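Local coordinates for Melibiose/raffinose/stachyose-binding protein MelE (PDB 4R6H) that binds melibiose, raffinose and stachyose as the solute-binding component of the ABC transporter complex MelEDC-MsmX, which imports these sugars, at residues Ile167-Thr172 with Ile265-Gln270; Ser192-Tyr197 with Glu233-Met238; Gln196-Phe201 with Gly388-Glu393; Ala202-Ile207 with Asp300-Gly305; Asp247-Lys252 with Leu394-Leu399. One frame throughout, in Å; residues are numbered along the deposited sequence.

Interaction 1. Residues Ile167-Thr172 with Ile265-Gln270; sequences IKALRT and IAFTMQ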
# COMPACT_ATOMS: atom_id res chain seq x y z
N ILE A 167 20.32 -0.10 9.07
CA ILE A 167 20.64 0.38 10.41
C ILE A 167 22.07 0.98 10.43
O ILE A 167 22.27 2.02 11.02
CB ILE A 167 20.48 -0.74 11.45
CG1 ILE A 167 19.01 -1.13 11.55
CG2 ILE A 167 21.08 -0.31 12.79
CD1 ILE A 167 18.83 -2.38 12.36
N LYS A 168 23.00 0.33 9.73
CA LYS A 168 24.36 0.88 9.63
C LYS A 168 24.35 2.27 8.97
O LYS A 168 24.97 3.22 9.47
CB LYS A 168 25.25 -0.08 8.87
CG LYS A 168 26.72 0.33 8.83
CD LYS A 168 27.52 -0.86 8.30
CE LYS A 168 28.89 -0.48 7.80
NZ LYS A 168 29.53 -1.70 7.24
N ALA A 169 23.56 2.42 7.91
CA ALA A 169 23.42 3.75 7.30
C ALA A 169 22.88 4.79 8.27
O ALA A 169 23.30 5.93 8.29
CB ALA A 169 22.53 3.68 6.06
N LEU A 170 21.85 4.41 9.06
CA LEU A 170 21.29 5.31 10.05
C LEU A 170 22.34 5.75 11.04
O LEU A 170 22.43 6.90 11.40
CB LEU A 170 20.09 4.64 10.78
CG LEU A 170 18.93 4.22 9.88
CD1 LEU A 170 17.82 3.72 10.77
CD2 LEU A 170 18.44 5.38 8.99
N ARG A 171 23.14 4.78 11.51
CA ARG A 171 24.24 5.09 12.44
C ARG A 171 25.23 6.05 11.80
O ARG A 171 25.69 7.01 12.44
CB ARG A 171 24.93 3.80 12.89
CG ARG A 171 24.09 3.01 13.87
CD ARG A 171 24.94 2.16 14.83
NE ARG A 171 25.97 1.47 14.08
CZ ARG A 171 25.78 0.34 13.41
NH1 ARG A 171 26.79 -0.16 12.74
NH2 ARG A 171 24.61 -0.31 13.44
N THR A 172 25.52 5.84 10.52
CA THR A 172 26.44 6.74 9.80
C THR A 172 25.91 8.16 9.74
O THR A 172 26.62 9.15 9.95
CB THR A 172 26.69 6.24 8.37
OG1 THR A 172 27.36 4.98 8.44
CG2 THR A 172 27.52 7.26 7.56
N ILE A 265 15.85 15.24 7.11
CA ILE A 265 15.46 13.83 7.23
C ILE A 265 16.16 13.00 6.18
O ILE A 265 16.08 13.33 5.00
CB ILE A 265 13.93 13.66 7.05
CG1 ILE A 265 13.14 14.26 8.23
CG2 ILE A 265 13.54 12.19 6.92
CD1 ILE A 265 11.65 14.37 7.96
N ALA A 266 16.82 11.91 6.56
CA ALA A 266 17.44 11.03 5.56
C ALA A 266 16.48 10.01 4.95
O ALA A 266 16.35 9.94 3.74
CB ALA A 266 18.68 10.34 6.12
N PHE A 267 15.83 9.22 5.79
CA PHE A 267 14.88 8.18 5.37
C PHE A 267 13.54 8.35 6.06
O PHE A 267 13.45 8.80 7.20
CB PHE A 267 15.37 6.82 5.77
CG PHE A 267 16.59 6.34 5.05
CD1 PHE A 267 16.48 5.60 3.88
CD2 PHE A 267 17.87 6.52 5.61
CE1 PHE A 267 17.60 5.07 3.26
CE2 PHE A 267 19.00 6.02 4.97
CZ PHE A 267 18.87 5.29 3.81
N THR A 268 12.49 7.88 5.39
CA THR A 268 11.17 7.73 6.01
C THR A 268 10.43 6.65 5.26
O THR A 268 10.80 6.33 4.14
CB THR A 268 10.40 9.07 6.10
OG1 THR A 268 9.32 8.94 7.02
CG2 THR A 268 9.86 9.52 4.75
N MET A 269 9.41 6.04 5.87
CA MET A 269 8.62 5.06 5.15
C MET A 269 7.85 5.72 4.04
O MET A 269 7.45 6.88 4.13
CB MET A 269 7.64 4.36 6.08
CG MET A 269 8.20 3.61 7.27
SD MET A 269 9.21 2.15 7.08
CE MET A 269 8.11 1.07 6.10
N GLN A 270 7.68 4.97 2.95
CA GLN A 270 7.12 5.61 1.78
C GLN A 270 5.68 6.02 1.97
O GLN A 270 4.86 5.22 2.42
CB GLN A 270 7.24 4.64 0.66
CG GLN A 270 7.17 5.29 -0.68
CD GLN A 270 7.53 4.27 -1.69
OE1 GLN A 270 8.49 3.51 -1.48
NE2 GLN A 270 6.83 4.27 -2.80
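L170 and F267 carry most of this contact, and their side chains cross obliquely between helix 163-177 and strand 265-269. The touching branch is CD2 of the leucine: it lies 3.6 Å from F267 CD2 and 4.1 Å from F267 CE2, so it meets one flank of the ring at a slant. A169 adds its CB, 4.4 Å from F267 CE2, also at a slant. The first torsion of F267 (chi1 -68°) sets CG opposite its own carbonyl carbon, and the ring is thereby carried from the strand to the helix, spanning a gap in which the closest CA atoms, those of L170 and A266, are 8.2 Å apart.

The strand turns a corner at A266, and F267 is the residue just past it. Its backbone pairs with P183 and W185 of the parallel neighbour strand 182-185. F166 meets the phenylalanine ring edge-to-face, while P183 and F184 pack on L170.

All three touching residues are buried and only carbon atoms meet, over 101 Å² counting both sides. At this point the helix therefore meets the strand through shape and dispersion alone, with no polar pair between these two segments to fix the direction.

Interaction 2. Residues Ser192-Tyr197 with Glu233-Met238; sequences SSFAQY and EILKQM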
# COMPACT_ATOMS: atom_id res chain seq x y z
N SER A 192 -0.68 4.86 12.74
CA SER A 192 -0.51 4.15 11.46
C SER A 192 0.97 4.28 11.00
O SER A 192 1.44 3.48 10.17
CB SER A 192 -1.49 4.68 10.40
OG SER A 192 -1.05 5.91 9.95
N SER A 193 1.70 5.29 11.47
CA SER A 193 3.13 5.42 11.11
C SER A 193 3.91 4.21 11.56
O SER A 193 4.84 3.74 10.87
CB SER A 193 3.70 6.71 11.71
OG SER A 193 2.98 7.81 11.17
N PHE A 194 3.62 3.72 12.76
CA PHE A 194 4.30 2.51 13.23
C PHE A 194 3.72 1.26 12.62
O PHE A 194 4.44 0.28 12.34
CB PHE A 194 4.26 2.42 14.75
CG PHE A 194 4.94 3.57 15.43
CD1 PHE A 194 6.32 3.72 15.32
CD2 PHE A 194 4.22 4.51 16.17
CE1 PHE A 194 6.96 4.77 15.93
CE2 PHE A 194 4.86 5.56 16.79
CZ PHE A 194 6.23 5.70 16.66
N ALA A 195 2.42 1.24 12.37
CA ALA A 195 1.85 0.12 11.69
C ALA A 195 2.51 -0.12 10.35
O ALA A 195 2.71 -1.27 9.93
CB ALA A 195 0.33 0.25 11.55
N GLN A 196 2.78 0.96 9.63
CA GLN A 196 3.39 0.83 8.31
C GLN A 196 4.77 0.13 8.39
O GLN A 196 5.13 -0.69 7.54
CB GLN A 196 3.53 2.20 7.65
CG GLN A 196 4.06 2.10 6.25
CD GLN A 196 3.98 3.35 5.41
OE1 GLN A 196 3.40 4.35 5.80
NE2 GLN A 196 4.54 3.27 4.19
N TYR A 197 5.53 0.52 9.41
CA TYR A 197 6.83 -0.10 9.67
C TYR A 197 6.68 -1.61 9.88
O TYR A 197 7.37 -2.44 9.25
CB TYR A 197 7.52 0.60 10.87
CG TYR A 197 8.62 -0.22 11.48
CD1 TYR A 197 9.90 -0.27 10.90
CD2 TYR A 197 8.36 -1.02 12.57
CE1 TYR A 197 10.89 -1.10 11.44
CE2 TYR A 197 9.33 -1.85 13.11
CZ TYR A 197 10.60 -1.85 12.57
OH TYR A 197 11.56 -2.69 13.11
N GLU A 233 12.30 -5.29 18.55
CA GLU A 233 13.68 -5.08 18.99
C GLU A 233 14.39 -4.06 18.11
O GLU A 233 15.06 -3.16 18.62
CB GLU A 233 14.44 -6.39 19.08
CG GLU A 233 13.98 -7.19 20.29
CD GLU A 233 14.47 -8.58 20.27
OE1 GLU A 233 14.41 -9.21 19.21
OE2 GLU A 233 14.94 -9.04 21.31
N ILE A 234 14.23 -4.19 16.80
CA ILE A 234 14.84 -3.25 15.88
C ILE A 234 14.32 -1.83 16.13
O ILE A 234 15.05 -0.85 16.21
CB ILE A 234 14.61 -3.67 14.43
CG1 ILE A 234 15.39 -4.94 14.06
CG2 ILE A 234 15.04 -2.50 13.52
CD1 ILE A 234 16.90 -4.85 14.25
N LEU A 235 13.00 -1.70 16.30
CA LEU A 235 12.41 -0.38 16.54
C LEU A 235 12.93 0.24 17.85
O LEU A 235 13.25 1.40 17.92
CB LEU A 235 10.87 -0.46 16.52
CG LEU A 235 10.11 0.87 16.51
CD1 LEU A 235 10.60 1.76 15.38
CD2 LEU A 235 8.59 0.61 16.44
N LYS A 236 13.07 -0.59 18.88
CA LYS A 236 13.59 -0.16 20.15
C LYS A 236 15.07 0.21 20.05
O LYS A 236 15.44 1.22 20.65
CB LYS A 236 13.36 -1.23 21.22
CG LYS A 236 13.70 -0.72 22.64
CD LYS A 236 12.67 0.33 23.06
CE LYS A 236 12.92 0.82 24.48
NZ LYS A 236 11.87 1.79 24.87
N GLN A 237 15.84 -0.57 19.30
CA GLN A 237 17.23 -0.18 18.97
C GLN A 237 17.32 1.18 18.32
O GLN A 237 18.08 2.07 18.72
CB GLN A 237 17.86 -1.20 18.06
CG GLN A 237 18.12 -2.50 18.71
CD GLN A 237 18.52 -3.56 17.71
OE1 GLN A 237 19.12 -3.26 16.65
NE2 GLN A 237 18.20 -4.80 18.04
N MET A 238 16.46 1.41 17.34
CA MET A 238 16.48 2.70 16.66
C MET A 238 16.13 3.82 17.62
O MET A 238 16.73 4.87 17.58
CB MET A 238 15.47 2.68 15.48
CG MET A 238 15.86 1.69 14.42
SD MET A 238 14.55 1.52 13.16
CE MET A 238 15.41 0.59 11.90
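This is a buried, apolar helix-to-helix contact between helix 192-206 and helix 229-240, in which Y197 and F194 of the first meet L235 and I234 of the second. The two short segments run with axes 12.4 Å apart at closest approach and an angle of 123° between their directions. At that separation long side chains have to bridge the gap, and Y197, with 79 Å² of its surface covered, and L235, with 69 Å², do most of the bridging.

The CG of Y197 stands opposite the backbone N (chi1 161°), which sends the ring across to the other helix. L235 slides past it in the opposite direction, with CD1 over one face of the ring and CB 4.0 Å from Y197 CE2. The other methyl, L235 CD2, lies 4.0 Å from F194 CD1, so one leucine fork serves two aromatic rings placed a helical turn apart. In this alpha/beta fold, helix 163-177 joins the same helical layer, with M163 and I167 on I234.

The side chains of Y197 and I234 cross at about a right angle, with Y197 OH 3.5 Å from both I234 CB and I234 CG2. The polar partner of this hydroxyl is the backbone O of L231, earlier in helix 229-240. Replacing Y197 with an alanine would probably leave that carbonyl without its hydroxyl partner and open a gap beside L235 and I234. F194 extends the aromatic layer further, its ring meeting that of F186.

Interaction 3. Residues Gln196-Phe201 with Gly388-Glu393; sequences QYYDQF and GTVGQE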
# COMPACT_ATOMS: atom_id res chain seq x y z
N GLN A 196 2.78 0.96 9.63
CA GLN A 196 3.39 0.83 8.31
C GLN A 196 4.77 0.13 8.39
O GLN A 196 5.13 -0.69 7.54
CB GLN A 196 3.53 2.20 7.65
CG GLN A 196 4.06 2.10 6.25
CD GLN A 196 3.98 3.35 5.41
OE1 GLN A 196 3.40 4.35 5.80
NE2 GLN A 196 4.54 3.27 4.19
N TYR A 197 5.53 0.52 9.41
CA TYR A 197 6.83 -0.10 9.67
C TYR A 197 6.68 -1.61 9.88
O TYR A 197 7.37 -2.44 9.25
CB TYR A 197 7.52 0.60 10.87
CG TYR A 197 8.62 -0.22 11.48
CD1 TYR A 197 9.90 -0.27 10.90
CD2 TYR A 197 8.36 -1.02 12.57
CE1 TYR A 197 10.89 -1.10 11.44
CE2 TYR A 197 9.33 -1.85 13.11
CZ TYR A 197 10.60 -1.85 12.57
OH TYR A 197 11.56 -2.69 13.11
N TYR A 198 5.83 -1.96 10.83
CA TYR A 198 5.62 -3.38 11.12
C TYR A 198 5.12 -4.14 9.92
O TYR A 198 5.58 -5.25 9.63
CB TYR A 198 4.68 -3.57 12.29
CG TYR A 198 5.24 -3.36 13.68
CD1 TYR A 198 6.24 -4.18 14.19
CD2 TYR A 198 4.68 -2.43 14.55
CE1 TYR A 198 6.71 -4.04 15.50
CE2 TYR A 198 5.13 -2.30 15.84
CZ TYR A 198 6.13 -3.12 16.33
OH TYR A 198 6.55 -2.94 17.63
N ASP A 199 4.10 -3.59 9.25
CA ASP A 199 3.47 -4.28 8.14
C ASP A 199 4.44 -4.52 6.99
O ASP A 199 4.52 -5.66 6.45
CB ASP A 199 2.23 -3.45 7.68
CG ASP A 199 1.17 -4.27 7.00
OD1 ASP A 199 1.13 -5.48 7.11
OD2 ASP A 199 0.28 -3.64 6.42
N GLN A 200 5.18 -3.50 6.58
CA GLN A 200 6.09 -3.65 5.47
C GLN A 200 7.20 -4.65 5.81
O GLN A 200 7.49 -5.51 5.00
CB GLN A 200 6.74 -2.35 5.00
CG GLN A 200 5.86 -1.48 4.14
CD GLN A 200 6.55 -0.24 3.59
OE1 GLN A 200 5.94 0.82 3.59
NE2 GLN A 200 7.72 -0.39 2.98
N PHE A 201 7.80 -4.50 7.00
CA PHE A 201 8.96 -5.37 7.31
C PHE A 201 8.55 -6.79 7.69
O PHE A 201 9.37 -7.70 7.66
CB PHE A 201 9.90 -4.72 8.32
CG PHE A 201 10.80 -3.67 7.73
CD1 PHE A 201 11.87 -4.02 6.88
CD2 PHE A 201 10.62 -2.35 8.04
CE1 PHE A 201 12.69 -3.03 6.37
CE2 PHE A 201 11.46 -1.36 7.56
CZ PHE A 201 12.51 -1.72 6.70
N GLY A 388 -0.27 -0.61 14.95
CA GLY A 388 -0.03 0.79 15.22
C GLY A 388 0.03 1.09 16.71
O GLY A 388 0.97 1.76 17.17
N THR A 389 -0.94 0.53 17.44
CA THR A 389 -1.05 0.60 18.90
C THR A 389 0.25 0.19 19.58
O THR A 389 0.82 0.94 20.37
CB THR A 389 -2.19 -0.32 19.46
OG1 THR A 389 -3.47 0.24 19.18
CG2 THR A 389 -2.05 -0.56 20.92
N VAL A 390 0.71 -1.00 19.27
CA VAL A 390 1.87 -1.53 20.00
C VAL A 390 3.12 -0.73 19.66
O VAL A 390 3.99 -0.51 20.51
CB VAL A 390 2.08 -3.05 19.82
CG1 VAL A 390 0.85 -3.81 20.33
CG2 VAL A 390 2.46 -3.45 18.40
N GLY A 391 3.23 -0.29 18.41
CA GLY A 391 4.36 0.52 18.05
C GLY A 391 4.37 1.85 18.76
O GLY A 391 5.41 2.32 19.22
N GLN A 392 3.19 2.47 18.90
CA GLN A 392 3.11 3.73 19.60
C GLN A 392 3.42 3.54 21.09
O GLN A 392 4.12 4.36 21.72
CB GLN A 392 1.72 4.31 19.41
CG GLN A 392 1.67 5.79 19.44
CD GLN A 392 0.31 6.30 19.03
OE1 GLN A 392 -0.73 5.80 19.52
NE2 GLN A 392 0.29 7.27 18.14
N GLU A 393 2.94 2.43 21.66
CA GLU A 393 3.25 2.14 23.05
C GLU A 393 4.75 1.82 23.29
O GLU A 393 5.31 2.15 24.32
CB GLU A 393 2.35 1.01 23.57
CG GLU A 393 0.91 1.46 23.75
CD GLU A 393 0.13 0.51 24.63
OE1 GLU A 393 -0.22 -0.55 24.13
OE2 GLU A 393 -0.15 0.87 25.79
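The ring of Y198 meets G391 with its edge: G391 N lies in the ring plane 3.8 Å from Y198 CE2, and G391 CA, near that plane, is 3.7 Å from the same carbon. Y197 CD2 lies over one face, 4.0 Å above the plane and displaced toward the rim. V390 comes in obliquely, its CG2 3.9 Å from Y198 CE2, the two side chains crossing at about a right angle.

The close approach depends on G391 having no side chain. A CB built on it would point toward the ring and lie 3.2 Å from Y198 CE2, too tight for two carbons. The ring edge can thus lie directly against the helix backbone, where the CA atoms of Y198 and G391 are 8.1 Å apart.

Beyond the edge, Y198 OH is hydrogen-bonded to S232 OG. A valine in place of Y198 would probably leave that serine without its phenol partner and open a gap against the bare backbone at G391.

At Y198, helix 192-206 lies against two other helices: the tyrosine touches L231 of helix 229-240 as well as L387 and L394 of helix 383-395.

Interaction 4. Residues Ala202-Ile207 with Asp300-Gly305; sequences ATPLLI and DPIWIG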
# COMPACT_ATOMS: atom_id res chain seq x y z
N ALA A 202 7.29 -7.01 8.03
CA ALA A 202 6.81 -8.37 8.28
C ALA A 202 6.96 -9.26 7.05
O ALA A 202 7.18 -10.46 7.16
CB ALA A 202 5.35 -8.35 8.69
N THR A 203 6.86 -8.68 5.85
CA THR A 203 7.04 -9.45 4.61
C THR A 203 8.45 -10.05 4.43
O THR A 203 8.55 -11.30 4.33
CB THR A 203 6.53 -8.62 3.40
OG1 THR A 203 5.09 -8.52 3.45
CG2 THR A 203 6.90 -9.22 2.07
N PRO A 204 9.53 -9.24 4.47
CA PRO A 204 10.86 -9.89 4.40
C PRO A 204 11.10 -10.78 5.61
O PRO A 204 11.83 -11.79 5.49
CB PRO A 204 11.83 -8.71 4.39
CG PRO A 204 11.06 -7.49 4.79
CD PRO A 204 9.63 -7.77 4.39
N LEU A 205 10.51 -10.48 6.76
CA LEU A 205 10.79 -11.31 7.95
C LEU A 205 10.15 -12.68 7.83
O LEU A 205 10.81 -13.68 8.12
CB LEU A 205 10.30 -10.65 9.21
CG LEU A 205 10.50 -11.41 10.54
CD1 LEU A 205 11.96 -11.49 10.85
CD2 LEU A 205 9.75 -10.70 11.63
N LEU A 206 8.92 -12.74 7.35
CA LEU A 206 8.08 -13.91 7.53
C LEU A 206 7.56 -14.56 6.25
O LEU A 206 7.01 -15.65 6.32
CB LEU A 206 6.87 -13.60 8.45
CG LEU A 206 7.16 -13.00 9.81
CD1 LEU A 206 5.92 -12.49 10.50
CD2 LEU A 206 7.86 -14.04 10.68
N ILE A 207 7.71 -13.88 5.11
CA ILE A 207 7.08 -14.29 3.87
C ILE A 207 8.01 -14.61 2.73
O ILE A 207 7.89 -15.68 2.13
CB ILE A 207 6.05 -13.23 3.40
CG1 ILE A 207 5.03 -12.91 4.50
CG2 ILE A 207 5.36 -13.68 2.13
CD1 ILE A 207 4.24 -14.10 5.05
N ASP A 300 16.22 -11.15 -1.39
CA ASP A 300 16.21 -9.91 -2.14
C ASP A 300 15.28 -8.88 -1.48
O ASP A 300 14.27 -9.26 -0.86
CB ASP A 300 15.69 -10.18 -3.56
CG ASP A 300 16.64 -11.05 -4.41
OD1 ASP A 300 17.85 -11.02 -4.17
OD2 ASP A 300 16.16 -11.70 -5.35
N PRO A 301 15.59 -7.60 -1.68
CA PRO A 301 14.64 -6.54 -1.33
C PRO A 301 13.34 -6.72 -2.10
O PRO A 301 13.29 -7.42 -3.14
CB PRO A 301 15.35 -5.25 -1.73
CG PRO A 301 16.81 -5.63 -1.81
CD PRO A 301 16.87 -7.07 -2.17
N ILE A 302 12.29 -6.09 -1.62
CA ILE A 302 10.94 -6.37 -2.11
C ILE A 302 10.14 -5.07 -2.12
O ILE A 302 10.23 -4.24 -1.20
CB ILE A 302 10.29 -7.48 -1.19
CG1 ILE A 302 9.01 -8.04 -1.77
CG2 ILE A 302 10.05 -6.98 0.23
CD1 ILE A 302 9.22 -8.88 -2.98
N TRP A 303 9.33 -4.88 -3.19
CA TRP A 303 8.28 -3.85 -3.16
C TRP A 303 7.01 -4.38 -2.49
O TRP A 303 6.58 -5.49 -2.78
CB TRP A 303 7.92 -3.40 -4.56
CG TRP A 303 8.95 -2.61 -5.33
CD1 TRP A 303 9.50 -2.95 -6.52
CD2 TRP A 303 9.50 -1.33 -5.00
NE1 TRP A 303 10.37 -2.02 -6.94
CE2 TRP A 303 10.39 -0.99 -6.03
CE3 TRP A 303 9.34 -0.46 -3.92
CZ2 TRP A 303 11.13 0.18 -6.01
CZ3 TRP A 303 10.03 0.72 -3.91
CH2 TRP A 303 10.94 1.04 -4.92
N ILE A 304 6.40 -3.57 -1.64
CA ILE A 304 5.18 -3.96 -0.92
C ILE A 304 4.00 -3.23 -1.46
O ILE A 304 4.02 -1.99 -1.62
CB ILE A 304 5.27 -3.67 0.58
CG1 ILE A 304 6.50 -4.35 1.24
CG2 ILE A 304 4.00 -4.04 1.29
CD1 ILE A 304 6.54 -5.83 1.05
N GLY A 305 2.92 -3.95 -1.70
CA GLY A 305 1.68 -3.29 -2.13
C GLY A 305 0.84 -4.16 -3.01
O GLY A 305 0.09 -5.03 -2.52
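The carbonyl oxygen of T203, whose side chain meets I304 and I302, accepts two N-H groups of its own helix: I207 N at 2.8 Å, and L206 N in a weak bond at 3.4 Å. These bonds belong to the last turn of helix 192-206, from which T203 and P204 look onto the strand. P204 falls inside the helix, where its N has no hydrogen to give to the turn before, and the helix kinks there.

Across the contact, T203 and I304 reach toward each other tip to tip. I304 CD1 lies 3.6 Å from both T203 CB and T203 CG2, and T203 OG1 is also beside it at 3.9 Å. A chi1 of -70° lays OG1 of the threonine beside the backbone N and leaves CG2 opposite that N, the position from which the methyl faces I304. The second isoleucine, I302, is grazed more loosely by two neighbours: its CG2 is 4.3 Å from T203 CG2 and also 4.3 Å from P204 CD.

I304 belongs to strand 303-306 of the mixed sheet and pairs by its backbone with D143 of the antiparallel strand 141-148, while E371 of the parallel strand 370-372 touches T203 and I302. F374 of helix 374-378 packs on T203 as well.

The 130 Å² buried between the two segments, summed over both sides, is mainly carbon against carbon, without a polar bond from one to the other. What helix end and strand share here is therefore apolar packing, tight only at I304 CD1, while backbone bonds hold each in its own shape.

Interaction 5. Residues Asp247-Lys252 with Leu394-Leu399; sequences DAVTAK and LAADIL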
# COMPACT_ATOMS: atom_id res chain seq x y z
N ASP A 247 11.31 13.20 18.93
CA ASP A 247 9.92 13.56 19.11
C ASP A 247 8.95 12.63 18.39
O ASP A 247 7.84 13.03 18.11
CB ASP A 247 9.66 15.02 18.69
CG ASP A 247 9.75 15.24 17.16
OD1 ASP A 247 10.39 14.42 16.48
OD2 ASP A 247 9.16 16.25 16.68
N ALA A 248 9.37 11.40 18.10
CA ALA A 248 8.51 10.47 17.34
C ALA A 248 7.11 10.35 17.89
O ALA A 248 6.14 10.43 17.12
CB ALA A 248 9.16 9.11 17.19
N VAL A 249 6.96 10.22 19.21
CA VAL A 249 5.64 10.13 19.83
C VAL A 249 4.70 11.32 19.57
O VAL A 249 3.50 11.16 19.56
CB VAL A 249 5.80 9.89 21.38
CG1 VAL A 249 4.57 10.34 22.18
CG2 VAL A 249 6.08 8.42 21.65
N THR A 250 5.24 12.51 19.34
CA THR A 250 4.42 13.69 19.09
C THR A 250 4.50 14.25 17.66
O THR A 250 3.76 15.18 17.32
CB THR A 250 4.78 14.86 20.04
OG1 THR A 250 6.19 15.07 20.01
CG2 THR A 250 4.38 14.54 21.47
N ALA A 251 5.33 13.66 16.80
CA ALA A 251 5.49 14.21 15.45
C ALA A 251 4.31 13.88 14.58
O ALA A 251 3.78 12.77 14.59
CB ALA A 251 6.75 13.68 14.84
N LYS A 252 3.88 14.87 13.80
CA LYS A 252 2.69 14.81 13.01
C LYS A 252 2.98 14.69 11.52
O LYS A 252 3.99 15.18 11.01
CB LYS A 252 1.83 16.03 13.32
CG LYS A 252 1.33 15.96 14.75
CD LYS A 252 0.32 17.05 15.03
CE LYS A 252 -0.07 17.00 16.51
NZ LYS A 252 -0.78 18.23 16.91
N LEU A 394 5.39 1.20 22.30
CA LEU A 394 6.82 0.98 22.36
C LEU A 394 7.52 2.33 22.35
O LEU A 394 8.36 2.62 23.22
CB LEU A 394 7.27 0.12 21.16
CG LEU A 394 8.77 -0.19 21.11
CD1 LEU A 394 8.93 -1.35 20.14
CD2 LEU A 394 9.67 0.97 20.62
N ALA A 395 7.15 3.20 21.41
CA ALA A 395 7.86 4.48 21.27
C ALA A 395 7.68 5.34 22.50
O ALA A 395 8.55 6.16 22.85
CB ALA A 395 7.39 5.24 20.03
N ALA A 396 6.53 5.18 23.16
CA ALA A 396 6.23 5.94 24.37
C ALA A 396 6.77 5.25 25.65
O ALA A 396 6.52 5.73 26.73
CB ALA A 396 4.73 6.15 24.47
N ASP A 397 7.50 4.15 25.52
CA ASP A 397 8.13 3.45 26.64
C ASP A 397 7.11 2.83 27.59
O ASP A 397 7.43 2.53 28.77
CB ASP A 397 9.12 4.35 27.42
CG ASP A 397 10.30 4.81 26.57
OD1 ASP A 397 10.59 4.18 25.53
OD2 ASP A 397 10.96 5.80 26.95
N ILE A 398 5.93 2.54 27.07
CA ILE A 398 4.86 1.88 27.84
C ILE A 398 5.01 0.34 27.79
O ILE A 398 4.79 -0.33 28.81
CB ILE A 398 3.47 2.29 27.36
CG1 ILE A 398 3.25 3.80 27.57
CG2 ILE A 398 2.37 1.50 28.07
CD1 ILE A 398 2.11 4.37 26.77
N LEU A 399 5.38 -0.22 26.63
CA LEU A 399 5.52 -1.66 26.44
C LEU A 399 6.92 -1.97 25.93
O LEU A 399 7.45 -1.23 25.08
CB LEU A 399 4.55 -2.19 25.40
CG LEU A 399 3.09 -2.21 25.79
CD1 LEU A 399 2.28 -2.92 24.71
CD2 LEU A 399 2.89 -2.85 27.16
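V249, with 55 Å² covered, meets A395 and A396, which contribute 32 and 19 Å². The valine lies in the loop between helices 229-240 and 256-261, the alanines at the end of helix 383-395. One methyl does the touching. V249 CG2 lies 3.8 Å from A395 CB and 3.9 Å from A396 CB, and it also rests on the peptide that joins the alanines, 3.6 Å from both A395 O and A396 N. The rotation of the valine (chi1 156°) puts CG2 opposite its own carbonyl carbon and CG1 opposite the backbone N. Because the alanines have nothing beyond CB, the backbones come close, with the CA atoms of V249 and A396 6.2 Å apart.

The site is the C-terminal end of a helix finished by a Schellman motif. D397 is the first residue to leave helical angles, with a positive phi of 67°, and its N bonds to L394 O at 2.9 Å; the N of I398 reaches back to the O of E393. The carboxylate of D397 is turned to another helix, with a salt bridge from OD1 to K236 and a hydrogen bond from Q239.

On the loop side, T250 N bonds to D247 O, closing a beta turn with A248 and V249 at its corners. Neither V249 nor the alanines are fully buried, and the contact lies at the surface of the chain. Deeper in, A395 also touches F194 of helix 192-206.

In the fold
Helix 192-206 ties the set together: interactions 2, 3 and 4 use overlapping or successive parts of it, interactions 2 and 3 sharing Q196 and Y197 with centres about 5 Å apart. Helix 383-395 serves interactions 3 and 5, while interactions 1 and 4 reach the same mixed sheet. Interactions 4 and 5 are the most distant pair, with centres about 25 Å apart. Along the chain interaction 2 closes before interaction 5 opens, whereas interaction 1 crosses 3, 4 and 5. Polar pairs also join the contacts: Q196 NE2 lies 2.7 Å from Q270 O, and K236 NZ 2.8 Å from D397 OD1. Helices distant in sequence thus pack on one another and, at interactions 1 and 4, on one sheet, probably within one lobe of the two-lobed binding protein, captured here open.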